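Local coordinates for 2-hydroxyisocaproyl-CoA dehydratase activator (Clostridium difficile, PDB 4EHU), which activates (R)-2-hydroxyisocaproyl-CoA dehydratase in L-leucine fermentation, passing it one electron from a [4Fe-4S] cluster held by the homodimer as ATP is hydrolysed, at residues A[26-30]-A[240-244]; A[81-86]-A[246-251]. All blocks are in the same frame, centred on the assembly; numbering follows the deposited sequence.

Contact 1: A[26-30]-A[240-244]; sequences ASETI and PQLTG. With ANP (phosphoaminophosphonic acid-adenylate ester), chain D.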
loop_
_atom_site.group_PDB
_atom_site.type_symbol
_atom_site.label_atom_id
_atom_site.label_comp_id
_atom_site.label_asym_id
_atom_site.label_seq_id
_atom_site.Cartn_x
_atom_site.Cartn_y
_atom_site.Cartn_z
ATOM N N ALA A 26 21.500 -24.508 17.537
ATOM C CA ALA A 26 20.338 -24.790 16.705
ATOM C C ALA A 26 19.623 -23.505 16.318
ATOM O O ALA A 26 19.600 -22.525 17.068
ATOM C CB ALA A 26 19.372 -25.733 17.423
ATOM N N SER A 27 19.051 -23.510 15.122
ATOM C CA SER A 27 18.235 -22.401 14.673
ATOM C C SER A 27 17.211 -22.940 13.698
ATOM O O SER A 27 17.388 -24.009 13.124
ATOM C CB SER A 27 19.096 -21.346 14.006
ATOM O OG SER A 27 19.667 -21.859 12.810
ATOM N N GLU A 28 16.126 -22.213 13.513
ATOM C CA GLU A 28 15.073 -22.702 12.651
ATOM C C GLU A 28 14.175 -21.553 12.271
ATOM O O GLU A 28 13.842 -20.707 13.104
ATOM C CB GLU A 28 14.271 -23.800 13.355
ATOM C CG GLU A 28 13.189 -24.435 12.495
ATOM C CD GLU A 28 13.750 -25.160 11.285
ATOM O OE1 GLU A 28 14.919 -25.599 11.340
ATOM O OE2 GLU A 28 13.024 -25.286 10.277
ATOM N N THR A 29 13.793 -21.516 11.003
ATOM C CA THR A 29 12.832 -20.540 10.535
ATOM C C THR A 29 11.682 -21.298 9.900
ATOM O O THR A 29 11.900 -22.213 9.107
ATOM C CB THR A 29 13.471 -19.595 9.499
ATOM O OG1 THR A 29 14.598 -18.936 10.094
ATOM C CG2 THR A 29 12.473 -18.549 9.004
ATOM N N ILE A 30 10.463 -20.936 10.273
ATOM C CA ILE A 30 9.274 -21.447 9.606
ATOM C C ILE A 30 8.508 -20.254 9.059
ATOM O O ILE A 30 8.272 -19.291 9.783
ATOM C CB ILE A 30 8.375 -22.234 10.579
ATOM C CG1 ILE A 30 9.166 -23.364 11.241
ATOM C CG2 ILE A 30 7.162 -22.776 9.850
ATOM C CD1 ILE A 30 9.464 -24.522 10.324
ATOM N N PRO A 240 20.868 -13.491 8.708
ATOM C CA PRO A 240 20.185 -12.204 8.920
ATOM C C PRO A 240 18.755 -12.310 9.428
ATOM O O PRO A 240 18.311 -11.448 10.174
ATOM C CB PRO A 240 20.170 -11.575 7.514
ATOM C CG PRO A 240 20.285 -12.771 6.588
ATOM C CD PRO A 240 21.205 -13.721 7.288
ATOM N N GLN A 241 18.034 -13.351 9.038
ATOM C CA GLN A 241 16.634 -13.494 9.449
ATOM C C GLN A 241 16.503 -13.911 10.923
ATOM O O GLN A 241 15.428 -13.827 11.505
ATOM C CB GLN A 241 15.932 -14.524 8.560
ATOM C CG GLN A 241 14.419 -14.536 8.720
ATOM C CD GLN A 241 13.750 -15.390 7.671
ATOM O OE1 GLN A 241 14.406 -16.195 6.992
ATOM N NE2 GLN A 241 12.441 -15.213 7.516
ATOM N N LEU A 242 17.615 -14.331 11.514
ATOM C CA LEU A 242 17.616 -14.908 12.855
ATOM C C LEU A 242 18.184 -14.004 13.948
ATOM O O LEU A 242 18.311 -14.453 15.101
ATOM C CB LEU A 242 18.430 -16.206 12.830
ATOM C CG LEU A 242 17.726 -17.403 12.184
ATOM C CD1 LEU A 242 18.743 -18.435 11.720
ATOM C CD2 LEU A 242 16.705 -18.026 13.144
ATOM N N THR A 243 18.534 -12.760 13.625
ATOM C CA THR A 243 19.208 -11.927 14.623
ATOM C C THR A 243 18.301 -11.565 15.793
ATOM O O THR A 243 18.784 -11.350 16.918
ATOM C CB THR A 243 19.774 -10.635 14.018
ATOM O OG1 THR A 243 18.776 -10.003 13.219
ATOM C CG2 THR A 243 20.991 -10.956 13.114
ATOM N N GLY A 244 17.000 -11.509 15.527
ATOM C CA GLY A 244 16.038 -11.197 16.583
ATOM C C GLY A 244 15.971 -12.362 17.563
ATOM O O GLY A 244 15.954 -12.179 18.788
HETATM P PG ANP D . 8.018 -8.159 10.781
HETATM O O1G ANP D . 6.916 -8.295 11.826
HETATM O O2G ANP D . 9.359 -8.006 11.453
HETATM O O3G ANP D . 7.744 -7.102 9.785
HETATM P PB ANP D . 8.954 -10.966 10.125
HETATM O O1B ANP D . 8.149 -12.237 10.201
HETATM O O2B ANP D . 10.002 -10.758 11.219
HETATM N N3B ANP D . 7.856 -9.643 9.934
HETATM P PA ANP D . 11.179 -11.711 8.412
HETATM O O1A ANP D . 11.106 -13.110 8.912
HETATM O O2A ANP D . 12.262 -10.763 8.879
HETATM O O3A ANP D . 9.767 -10.973 8.713
HETATM O "O5'" ANP D . 11.173 -11.644 6.806
HETATM C "C5'" ANP D . 10.067 -12.170 6.065
HETATM C "C4'" ANP D . 10.404 -12.117 4.578
HETATM O "O4'" ANP D . 11.751 -12.303 4.171
HETATM C "C3'" ANP D . 9.419 -12.370 3.452
HETATM O "O3'" ANP D . 8.423 -11.340 3.396
HETATM C "C2'" ANP D . 10.336 -12.449 2.226
HETATM O "O2'" ANP D . 10.210 -11.301 1.368
HETATM C "C1'" ANP D . 11.767 -12.521 2.756
HETATM N N9 ANP D . 12.402 -13.839 2.570
HETATM C C8 ANP D . 12.150 -14.966 3.267
HETATM N N7 ANP D . 12.964 -15.973 2.860
HETATM C C5 ANP D . 13.754 -15.460 1.885
HETATM C C6 ANP D . 14.836 -15.962 1.035
HETATM N N6 ANP D . 15.218 -17.257 1.145
HETATM N N1 ANP D . 15.408 -15.099 0.157
HETATM C C2 ANP D . 15.032 -13.817 0.050
HETATM N N3 ANP D . 14.041 -13.294 0.789
HETATM C C4 ANP D . 13.392 -14.054 1.706
HETATM O O HOH W 1 16.249 -17.990 8.079
#
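The nucleotide pocket of an actin-fold ATPase is assembled from pieces far apart in sequence, and here segment 240-244, which runs into helix 243-261, brings one pocket residue, Gln241, with edge strand 23-30 packed behind it. Gln241 is the residue that reaches the ligand. Its extended side chain donates a hydrogen bond from NE2 to O1A of the alpha-phosphate of ANP, 2.9 Å long and nearly straight at 170°. The other end of the same amide faces the strand: a water bridges Gln241 OE1, to which it donates, and Thr29 OG1, lying 2.8 Å from each. Arg218 also hydrogen-bonds to Gln241 OE1, so the two ends of the amide have separate partners: OE1 the water and Arg218, NE2 the phosphate.

Direct contact between the segments is by van der Waals packing. Thr29 CG2 lies 3.7 Å from Gln241 OE1, and Leu242 packs its isobutyl group against the strand, with CD1 3.7 Å from Ser27 OG and CD2 3.8 Å from Thr29 OG1. Ser27 and Thr29 both direct their CA-to-CB bonds toward the turn, whereas that of the intervening Glu28 points away, to the face where its carboxylate forms a salt bridge with Lys49 of helix 38-50. Lys14, another ATP-binding residue, packs against Thr29, Gln241 and Leu242 and hydrogen-bonds to ANP, as do Ser10, Thr11, Ala12, Asp134 and Gly215. A glutamine linked through water to a beta-strand thus joins these residues in the ATP site of the actin-like ATPase fold.

Contact 2: A[81-86]-A[246-251]; sequences SCHARG and LGAALY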
loop_
_atom_site.group_PDB
_atom_site.type_symbol
_atom_site.label_atom_id
_atom_site.label_comp_id
_atom_site.label_asym_id
_atom_site.label_seq_id
_atom_site.Cartn_x
_atom_site.Cartn_y
_atom_site.Cartn_z
ATOM N N SER A 81 15.258 -4.150 20.741
ATOM C CA SER A 81 16.336 -4.577 21.634
ATOM C C SER A 81 16.941 -5.899 21.179
ATOM O O SER A 81 18.168 -6.085 21.212
ATOM C CB SER A 81 15.827 -4.737 23.067
ATOM O OG SER A 81 15.239 -3.517 23.488
ATOM N N CYS A 82 16.088 -6.831 20.775
ATOM C CA CYS A 82 16.586 -8.141 20.398
ATOM C C CYS A 82 17.419 -8.083 19.110
ATOM O O CYS A 82 18.476 -8.698 19.061
ATOM C CB CYS A 82 15.462 -9.159 20.277
ATOM S SG CYS A 82 14.749 -9.609 21.902
ATOM N N HIS A 83 16.982 -7.367 18.079
ATOM C CA HIS A 83 17.829 -7.288 16.881
ATOM C C HIS A 83 19.146 -6.583 17.180
ATOM O O HIS A 83 20.181 -7.003 16.707
ATOM C CB HIS A 83 17.114 -6.583 15.726
ATOM C CG HIS A 83 16.174 -7.468 14.971
ATOM N ND1 HIS A 83 16.601 -8.532 14.212
ATOM C CD2 HIS A 83 14.829 -7.406 14.814
ATOM C CE1 HIS A 83 15.560 -9.111 13.639
ATOM N NE2 HIS A 83 14.469 -8.455 14.002
ATOM N N ALA A 84 19.115 -5.513 17.968
ATOM C CA ALA A 84 20.363 -4.830 18.300
ATOM C C ALA A 84 21.310 -5.758 19.060
ATOM O O ALA A 84 22.505 -5.795 18.755
ATOM C CB ALA A 84 20.096 -3.574 19.107
ATOM N N ARG A 85 20.781 -6.509 20.024
ATOM C CA ARG A 85 21.613 -7.400 20.825
ATOM C C ARG A 85 22.211 -8.493 19.949
ATOM O O ARG A 85 23.404 -8.822 20.064
ATOM C CB ARG A 85 20.748 -8.008 21.941
ATOM C CG ARG A 85 21.507 -8.975 22.868
ATOM C CD ARG A 85 22.586 -8.258 23.668
ATOM N NE ARG A 85 23.359 -9.193 24.494
ATOM C CZ ARG A 85 22.932 -9.692 25.645
ATOM N NH1 ARG A 85 21.742 -9.340 26.117
ATOM N NH2 ARG A 85 23.699 -10.544 26.335
ATOM N N GLY A 86 21.377 -9.067 19.084
ATOM C CA GLY A 86 21.815 -10.115 18.178
ATOM C C GLY A 86 22.891 -9.623 17.211
ATOM O O GLY A 86 23.947 -10.261 17.055
ATOM N N LEU A 246 18.293 -14.611 17.998
ATOM C CA LEU A 246 19.587 -14.659 18.670
ATOM C C LEU A 246 19.633 -13.649 19.807
ATOM O O LEU A 246 20.087 -13.977 20.907
ATOM C CB LEU A 246 20.705 -14.369 17.666
ATOM C CG LEU A 246 22.098 -14.303 18.268
ATOM C CD1 LEU A 246 22.447 -15.625 18.954
ATOM C CD2 LEU A 246 23.095 -14.009 17.137
ATOM N N GLY A 247 19.134 -12.435 19.562
ATOM C CA GLY A 247 19.123 -11.417 20.594
ATOM C C GLY A 247 18.270 -11.864 21.767
ATOM O O GLY A 247 18.654 -11.720 22.925
ATOM N N ALA A 248 17.113 -12.431 21.462
ATOM C CA ALA A 248 16.251 -12.988 22.513
ATOM C C ALA A 248 16.988 -14.073 23.321
ATOM O O ALA A 248 16.908 -14.116 24.557
ATOM C CB ALA A 248 14.952 -13.549 21.908
ATOM N N ALA A 249 17.721 -14.947 22.634
ATOM C CA ALA A 249 18.436 -16.034 23.319
ATOM C C ALA A 249 19.519 -15.461 24.239
ATOM O O ALA A 249 19.807 -16.010 25.290
ATOM C CB ALA A 249 19.043 -17.013 22.299
ATOM N N LEU A 250 20.102 -14.337 23.843
ATOM C CA LEU A 250 21.142 -13.692 24.631
ATOM C C LEU A 250 20.538 -13.001 25.853
ATOM O O LEU A 250 21.118 -13.043 26.945
ATOM C CB LEU A 250 21.906 -12.682 23.773
ATOM C CG LEU A 250 22.897 -13.320 22.807
ATOM C CD1 LEU A 250 23.229 -12.340 21.662
ATOM C CD2 LEU A 250 24.153 -13.731 23.555
ATOM N N TYR A 251 19.379 -12.369 25.692
ATOM C CA TYR A 251 18.691 -11.811 26.852
ATOM C C TYR A 251 18.264 -12.942 27.767
ATOM O O TYR A 251 18.210 -12.769 28.973
ATOM C CB TYR A 251 17.474 -10.976 26.471
ATOM C CG TYR A 251 17.855 -9.604 26.003
ATOM C CD1 TYR A 251 18.554 -8.741 26.833
ATOM C CD2 TYR A 251 17.535 -9.172 24.723
ATOM C CE1 TYR A 251 18.934 -7.504 26.406
ATOM C CE2 TYR A 251 17.883 -7.933 24.301
ATOM C CZ TYR A 251 18.592 -7.096 25.135
ATOM O OH TYR A 251 18.954 -5.842 24.692
HETATM O O HOH W 2 19.888 -4.355 22.697
#
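Arg85 lays its side chain over one face of the Tyr251 ring, and the overlap has two components. Its methylene CG makes a CH-pi contact 4.3 Å from the ring centroid, while the guanidinium carbon CZ sits 4.9 Å from that centroid in a cation-pi interaction, both 22° off the ring normal. The guanidinium is also packed by Leu250, whose CB lies 3.7 Å from Arg85 CZ, and its charge is met by a salt bridge to Asp254, one helical turn beyond Leu250. At the ring edge stands Cys82, its SG 5.2 Å from the Tyr251 centroid in a sulfur-aromatic contact and 3.9 Å from Ala248 CB. A water links the hydroxyl end of the ring to the other helix, 2.7 Å from Tyr251 OH and donating to Ser81 O at 2.9 Å.

The helices that carry these side chains cross almost at right angles, at 88°, with axes only 7.2 Å apart. Glycine makes such proximity possible: the CA atoms of Gly86 and Gly247 are 3.8 Å apart, and a CB on Gly247 would clash with Cys82 O. Instead, Gly247 CA approaches Cys82 O at 3.2 Å in a CA-H...O contact, although that carbonyl already accepts the helical hydrogen bond from Gly86 N.

Around this crossing, Leu246 and Leu250 continue the packing onto Phe89 farther along helix 79-90. Helix 243-261 also rests on the sheet, through Ala248 on Val61 of strand 57-63 and through Ala249 and Leu250 on Leu18 of strand 13-19, while Cys82 touches Thr63.

From the N terminus, the chain forms strands 2-8 and 13-19, then edge strand 23-30, and after helix 38-50 and strand 57-63 reaches helix 79-90. It next builds the second sheet and the cluster-binding part before returning. Residues 240-244 close the first long loop onto the strand, making contact 1; residues 246-251, shortly afterwards, close the second onto helix 79-90, making contact 2. The two loops therefore cross. The contacts also touch directly, through a probable hydrogen bond between Thr243 OG1 and His83 ND1 (2.8 Å), so helix 243-261 and the residues leading into it join nucleotide pocket, edge strand and helix 79-90.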